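Local coordinates for protein M32 carboxypeptidase (Chitinophagaceae bacterium, PDB 7A03) that probably acts as a metal-dependent carboxypeptidase of the M32 (Taq) family, removing amino acids from the C-terminal ends of peptide chains, at residues 366-371 and 383-388; 388-391 and 397-400. All coordinates share one frame; numbering follows the deposited sequence.

Both contacts are built on helix 382-394, their centres about 11 Å apart. Contact 1 packs the first half of helix 382-394 against the preceding helix 358-374; contact 2 takes over at the shared Asp388 and joins the second half of the helix to the loop that follows. Segment 383-388 runs straight on into 388-391, and side chains bridge the two contacts: Ile368 CG1 of contact 1 is 3.9 Å from Tyr389 CE2 of contact 2, and Asn387 OD1 lies 3.3 Å from Val398 CG1. The contact centres are about 21 and 25 Å from the chain's centre. The HExxH sequence, probably the metal-binding motif, sits on helix 258-277, and neither contact includes any part of it.

Contact 1: 366-371 and 383-388; sequences YEIEKG and NKTWND
Ile368 and Trp386 meet where 358-374 and 382-394, two consecutive helices joined by a short loop, pack together within the largely helical M32 fold. The contact between the segments is apolar. On Ile368, CG1 stands anti to the carbonyl carbon (chi1 -77°), and an extended second torsion carries CD1 outward to Trp386 CE3, 3.8 Å away. The methyl comes in obliquely at the benzene half of the indole, and the two side chains cross at about a right angle. The same CD1 lies 4.2 Å from Trp386 CA, so it reaches the base of that residue as well as its ring. One residue earlier on the helix, Thr385 turns its methyl to the isoleucine, with CG2 4.4 Å from Ile368 CG1. The indole also stacks on Tyr390, one turn further along helix 382-394.

The polar groups work within each helix or with other parts of the fold. On segment 366-371, the buried carboxylate of Glu369 is gripped by Tyr157 OH and Gly417 N at OE1 and by Trp411 NE1 at OE2, three hydrogen bonds that should fix its rotation. Tyr366 and Lys370 both reach Asp174 on helix 170-192, tying this side of the helix to it. On segment 383-388, Lys384 NZ forms a salt bridge with Asp388 OD2 at 3.0 Å, in which the hydrogen bond is weak. Back on the first helix, Lys370 NZ donates a salt-bridging hydrogen bond to Glu367 OE1 at 2.9 Å, on the syn side and 22° out of the carboxylate plane.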
loop_
_atom_site.group_PDB
_atom_site.type_symbol
_atom_site.label_atom_id
_atom_site.label_comp_id
_atom_site.label_asym_id
_atom_site.label_seq_id
_atom_site.Cartn_x
_atom_site.Cartn_y
_atom_site.Cartn_z
ATOM N N TYR A 366 -0.595 12.094 9.001
ATOM C CA TYR A 366 -1.988 12.048 9.410
ATOM C C TYR A 366 -2.353 13.317 10.169
ATOM O O TYR A 366 -3.330 14.007 9.827
ATOM C CB TYR A 366 -2.249 10.770 10.215
ATOM C CG TYR A 366 -3.542 10.749 10.965
ATOM C CD1 TYR A 366 -4.749 10.515 10.319
ATOM C CD2 TYR A 366 -3.558 10.954 12.338
ATOM C CE1 TYR A 366 -5.928 10.514 11.017
ATOM C CE2 TYR A 366 -4.752 10.941 13.053
ATOM C CZ TYR A 366 -5.932 10.716 12.372
ATOM O OH TYR A 366 -7.130 10.691 13.039
ATOM N N GLU A 367 -1.512 13.710 11.135
ATOM C CA GLU A 367 -1.903 14.857 11.944
ATOM C C GLU A 367 -1.950 16.100 11.079
ATOM O O GLU A 367 -2.909 16.887 11.153
ATOM C CB GLU A 367 -0.984 15.052 13.153
ATOM C CG GLU A 367 -0.855 13.831 14.065
ATOM C CD GLU A 367 -2.135 13.461 14.810
ATOM O OE1 GLU A 367 -3.057 14.301 14.910
ATOM O OE2 GLU A 367 -2.210 12.314 15.308
ATOM N N ILE A 368 -0.986 16.224 10.165
ATOM C CA ILE A 368 -0.941 17.409 9.326
ATOM C C ILE A 368 -2.153 17.435 8.418
ATOM O O ILE A 368 -2.849 18.457 8.319
ATOM C CB ILE A 368 0.386 17.465 8.554
ATOM C CG1 ILE A 368 1.504 17.928 9.484
ATOM C CG2 ILE A 368 0.263 18.365 7.323
ATOM C CD1 ILE A 368 2.872 17.779 8.900
ATOM N N GLU A 369 -2.481 16.290 7.805
ATOM C CA GLU A 369 -3.626 16.301 6.908
ATOM C C GLU A 369 -4.878 16.636 7.682
ATOM O O GLU A 369 -5.703 17.448 7.228
ATOM C CB GLU A 369 -3.777 14.972 6.175
ATOM C CG GLU A 369 -2.802 14.818 5.042
ATOM C CD GLU A 369 -2.989 13.542 4.285
ATOM O OE1 GLU A 369 -4.009 12.859 4.513
ATOM O OE2 GLU A 369 -2.111 13.225 3.461
ATOM N N LYS A 370 -4.985 16.099 8.899
ATOM C CA LYS A 370 -6.194 16.307 9.674
ATOM C C LYS A 370 -6.353 17.780 9.997
ATOM O O LYS A 370 -7.472 18.306 9.970
ATOM C CB LYS A 370 -6.139 15.454 10.943
ATOM C CG LYS A 370 -7.375 15.558 11.826
ATOM C CD LYS A 370 -7.276 14.632 13.039
ATOM C CE LYS A 370 -5.927 14.759 13.724
ATOM N NZ LYS A 370 -5.931 14.159 15.085
ATOM N N GLY A 371 -5.229 18.473 10.223
ATOM C CA GLY A 371 -5.288 19.893 10.503
ATOM C C GLY A 371 -5.494 20.724 9.259
ATOM O O GLY A 371 -6.156 21.765 9.313
ATOM N N ASN A 383 6.438 23.923 5.987
ATOM C CA ASN A 383 7.744 23.296 6.168
ATOM C C ASN A 383 8.193 23.371 7.624
ATOM O O ASN A 383 8.736 22.400 8.160
ATOM C CB ASN A 383 8.775 23.927 5.233
ATOM C CG ASN A 383 8.897 25.421 5.431
ATOM O OD1 ASN A 383 7.911 26.105 5.699
ATOM N ND2 ASN A 383 10.115 25.937 5.308
ATOM N N LYS A 384 7.953 24.504 8.289
ATOM C CA LYS A 384 8.305 24.612 9.702
ATOM C C LYS A 384 7.483 23.649 10.552
ATOM O O LYS A 384 8.019 22.995 11.456
ATOM C CB LYS A 384 8.130 26.052 10.190
ATOM C CG LYS A 384 8.579 26.253 11.632
ATOM C CD LYS A 384 7.804 27.345 12.344
ATOM C CE LYS A 384 7.294 26.874 13.700
ATOM N NZ LYS A 384 8.341 26.940 14.757
ATOM N N THR A 385 6.181 23.553 10.274
ATOM C CA THR A 385 5.322 22.613 10.989
ATOM C C THR A 385 5.840 21.188 10.838
ATOM O O THR A 385 5.977 20.445 11.825
ATOM C CB THR A 385 3.907 22.726 10.414
ATOM O OG1 THR A 385 3.434 24.071 10.590
ATOM C CG2 THR A 385 2.964 21.762 11.098
ATOM N N TRP A 386 6.116 20.798 9.595
ATOM C CA TRP A 386 6.660 19.483 9.288
ATOM C C TRP A 386 7.944 19.234 10.071
ATOM O O TRP A 386 8.088 18.206 10.744
ATOM C CB TRP A 386 6.921 19.419 7.782
ATOM C CG TRP A 386 7.479 18.135 7.278
ATOM C CD1 TRP A 386 8.775 17.707 7.354
ATOM C CD2 TRP A 386 6.761 17.108 6.586
ATOM N NE1 TRP A 386 8.904 16.477 6.770
ATOM C CE2 TRP A 386 7.683 16.086 6.283
ATOM C CE3 TRP A 386 5.423 16.954 6.198
ATOM C CZ2 TRP A 386 7.313 14.919 5.617
ATOM C CZ3 TRP A 386 5.053 15.798 5.531
ATOM C CH2 TRP A 386 5.998 14.794 5.246
ATOM N N ASN A 387 8.886 20.177 9.994
ATOM C CA ASN A 387 10.174 19.989 10.652
ATOM C C ASN A 387 10.015 19.864 12.159
ATOM O O ASN A 387 10.705 19.056 12.793
ATOM C CB ASN A 387 11.118 21.137 10.297
ATOM C CG ASN A 387 11.391 21.235 8.801
ATOM O OD1 ASN A 387 10.999 20.365 8.015
ATOM N ND2 ASN A 387 12.067 22.303 8.401
ATOM N N ASP A 388 9.110 20.656 12.756
ATOM C CA ASP A 388 8.855 20.550 14.190
ATOM C C ASP A 388 8.308 19.176 14.550
ATOM O O ASP A 388 8.730 18.577 15.549
ATOM C CB ASP A 388 7.884 21.643 14.634
ATOM C CG ASP A 388 8.511 23.022 14.626
ATOM O OD1 ASP A 388 9.758 23.125 14.548
ATOM O OD2 ASP A 388 7.746 24.008 14.690
#

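Contact 2: 388-391 and 397-400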
loop_
_atom_site.group_PDB
_atom_site.type_symbol
_atom_site.label_atom_id
_atom_site.label_comp_id
_atom_site.label_asym_id
_atom_site.label_seq_id
_atom_site.Cartn_x
_atom_site.Cartn_y
_atom_site.Cartn_z
ATOM N N ASP A 388 9.110 20.656 12.756
ATOM C CA ASP A 388 8.855 20.550 14.190
ATOM C C ASP A 388 8.308 19.176 14.550
ATOM O O ASP A 388 8.730 18.577 15.549
ATOM C CB ASP A 388 7.884 21.643 14.634
ATOM C CG ASP A 388 8.511 23.022 14.626
ATOM O OD1 ASP A 388 9.758 23.125 14.548
ATOM O OD2 ASP A 388 7.746 24.008 14.690
ATOM N N TYR A 389 7.366 18.663 13.747
ATOM C CA TYR A 389 6.837 17.320 13.987
ATOM C C TYR A 389 7.953 16.282 13.928
ATOM O O TYR A 389 8.049 15.388 14.787
ATOM C CB TYR A 389 5.760 17.002 12.937
ATOM C CG TYR A 389 4.327 17.317 13.346
ATOM C CD1 TYR A 389 3.649 16.515 14.253
ATOM C CD2 TYR A 389 3.651 18.404 12.805
ATOM C CE1 TYR A 389 2.341 16.796 14.622
ATOM C CE2 TYR A 389 2.340 18.694 13.170
ATOM C CZ TYR A 389 1.695 17.884 14.081
ATOM O OH TYR A 389 0.397 18.160 14.443
ATOM N N TYR A 390 8.811 16.385 12.914
ATOM C CA TYR A 390 9.894 15.420 12.776
ATOM C C TYR A 390 10.857 15.487 13.955
ATOM O O TYR A 390 11.313 14.449 14.452
ATOM C CB TYR A 390 10.625 15.615 11.452
ATOM C CG TYR A 390 10.099 14.684 10.391
ATOM C CD1 TYR A 390 8.854 14.890 9.821
ATOM C CD2 TYR A 390 10.836 13.577 9.977
ATOM C CE1 TYR A 390 8.351 14.026 8.843
ATOM C CE2 TYR A 390 10.346 12.702 9.011
ATOM C CZ TYR A 390 9.100 12.942 8.437
ATOM O OH TYR A 390 8.599 12.079 7.468
ATOM N N ARG A 391 11.178 16.691 14.423
ATOM C CA ARG A 391 12.089 16.778 15.554
ATOM C C ARG A 391 11.438 16.243 16.821
ATOM O O ARG A 391 12.078 15.527 17.601
ATOM C CB ARG A 391 12.550 18.216 15.764
ATOM C CG ARG A 391 13.543 18.350 16.893
ATOM C CD ARG A 391 14.344 19.604 16.730
ATOM N NE ARG A 391 15.433 19.687 17.692
ATOM C CZ ARG A 391 16.227 20.743 17.794
ATOM N NH1 ARG A 391 16.032 21.781 16.992
ATOM N NH2 ARG A 391 17.209 20.765 18.683
ATOM N N GLU A 397 16.574 16.311 12.569
ATOM C CA GLU A 397 16.571 17.736 12.227
ATOM C C GLU A 397 16.616 17.847 10.710
ATOM O O GLU A 397 17.678 17.692 10.096
ATOM C CB GLU A 397 17.747 18.477 12.867
ATOM C CG GLU A 397 17.692 18.545 14.380
ATOM C CD GLU A 397 17.943 17.197 15.022
ATOM O OE1 GLU A 397 18.958 16.553 14.675
ATOM O OE2 GLU A 397 17.111 16.780 15.859
ATOM N N VAL A 398 15.459 18.115 10.113
ATOM C CA VAL A 398 15.297 18.242 8.667
ATOM C C VAL A 398 16.243 19.302 8.109
ATOM O O VAL A 398 16.173 20.469 8.522
ATOM C CB VAL A 398 13.836 18.551 8.307
ATOM C CG1 VAL A 398 13.718 18.826 6.824
ATOM C CG2 VAL A 398 12.932 17.391 8.704
ATOM N N PRO A 399 17.125 18.947 7.155
ATOM C CA PRO A 399 18.158 19.890 6.701
ATOM C C PRO A 399 17.729 20.770 5.535
ATOM O O PRO A 399 18.288 21.853 5.339
ATOM C CB PRO A 399 19.308 18.960 6.298
ATOM C CG PRO A 399 18.609 17.722 5.805
ATOM C CD PRO A 399 17.360 17.583 6.648
ATOM N N ASN A 400 16.765 20.309 4.745
ATOM C CA ASN A 400 16.219 21.086 3.641
ATOM C C ASN A 400 14.854 20.506 3.291
ATOM O O ASN A 400 14.447 19.467 3.816
ATOM C CB ASN A 400 17.159 21.083 2.431
ATOM C CG ASN A 400 17.584 19.687 2.032
ATOM O OD1 ASN A 400 16.784 18.907 1.515
ATOM N ND2 ASN A 400 18.850 19.364 2.272
#
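Arg391 crosses Glu397 at a slant at the outer end of this contact, and its side chain can be followed atom by atom. From CB the chain leaves with CG anti to the backbone N (chi1 -178°) and stays extended to NE, which lays the aliphatic part past the carboxylate: CG and CD are each 4.0 Å from Glu397 OE2. NE comes closest to that oxygen, at 3.8 Å. This is a long salt bridge held by charge alone, because OE2 lies well out of the guanidinium plane and no N-H points at it; the guanidinium and carboxylate planes are 70° apart. Glu397 CG, anti to its carbonyl carbon (chi1 -66°), lies over one face of the guanidinium, 4.1 Å above the plane and toward the rim; the bend at the second torsion then turns the carboxylate back to the arginine chain. Both residues also touch a neighbouring molecule in the crystal.

The architecture is a helix followed by a loop that folds back on it: 397-400 returns beside the last turns of helix 382-394. The inward-facing half of the contact is apolar, with Val398 CG2 set 4.0 Å from Tyr390 CB and oblique to the phenol ring. Val398 also packs on Leu348. The tyrosine ring points back to helix 358-374, where its OH is hydrogen-bonded to His361 ND1 and Arg365 NH1.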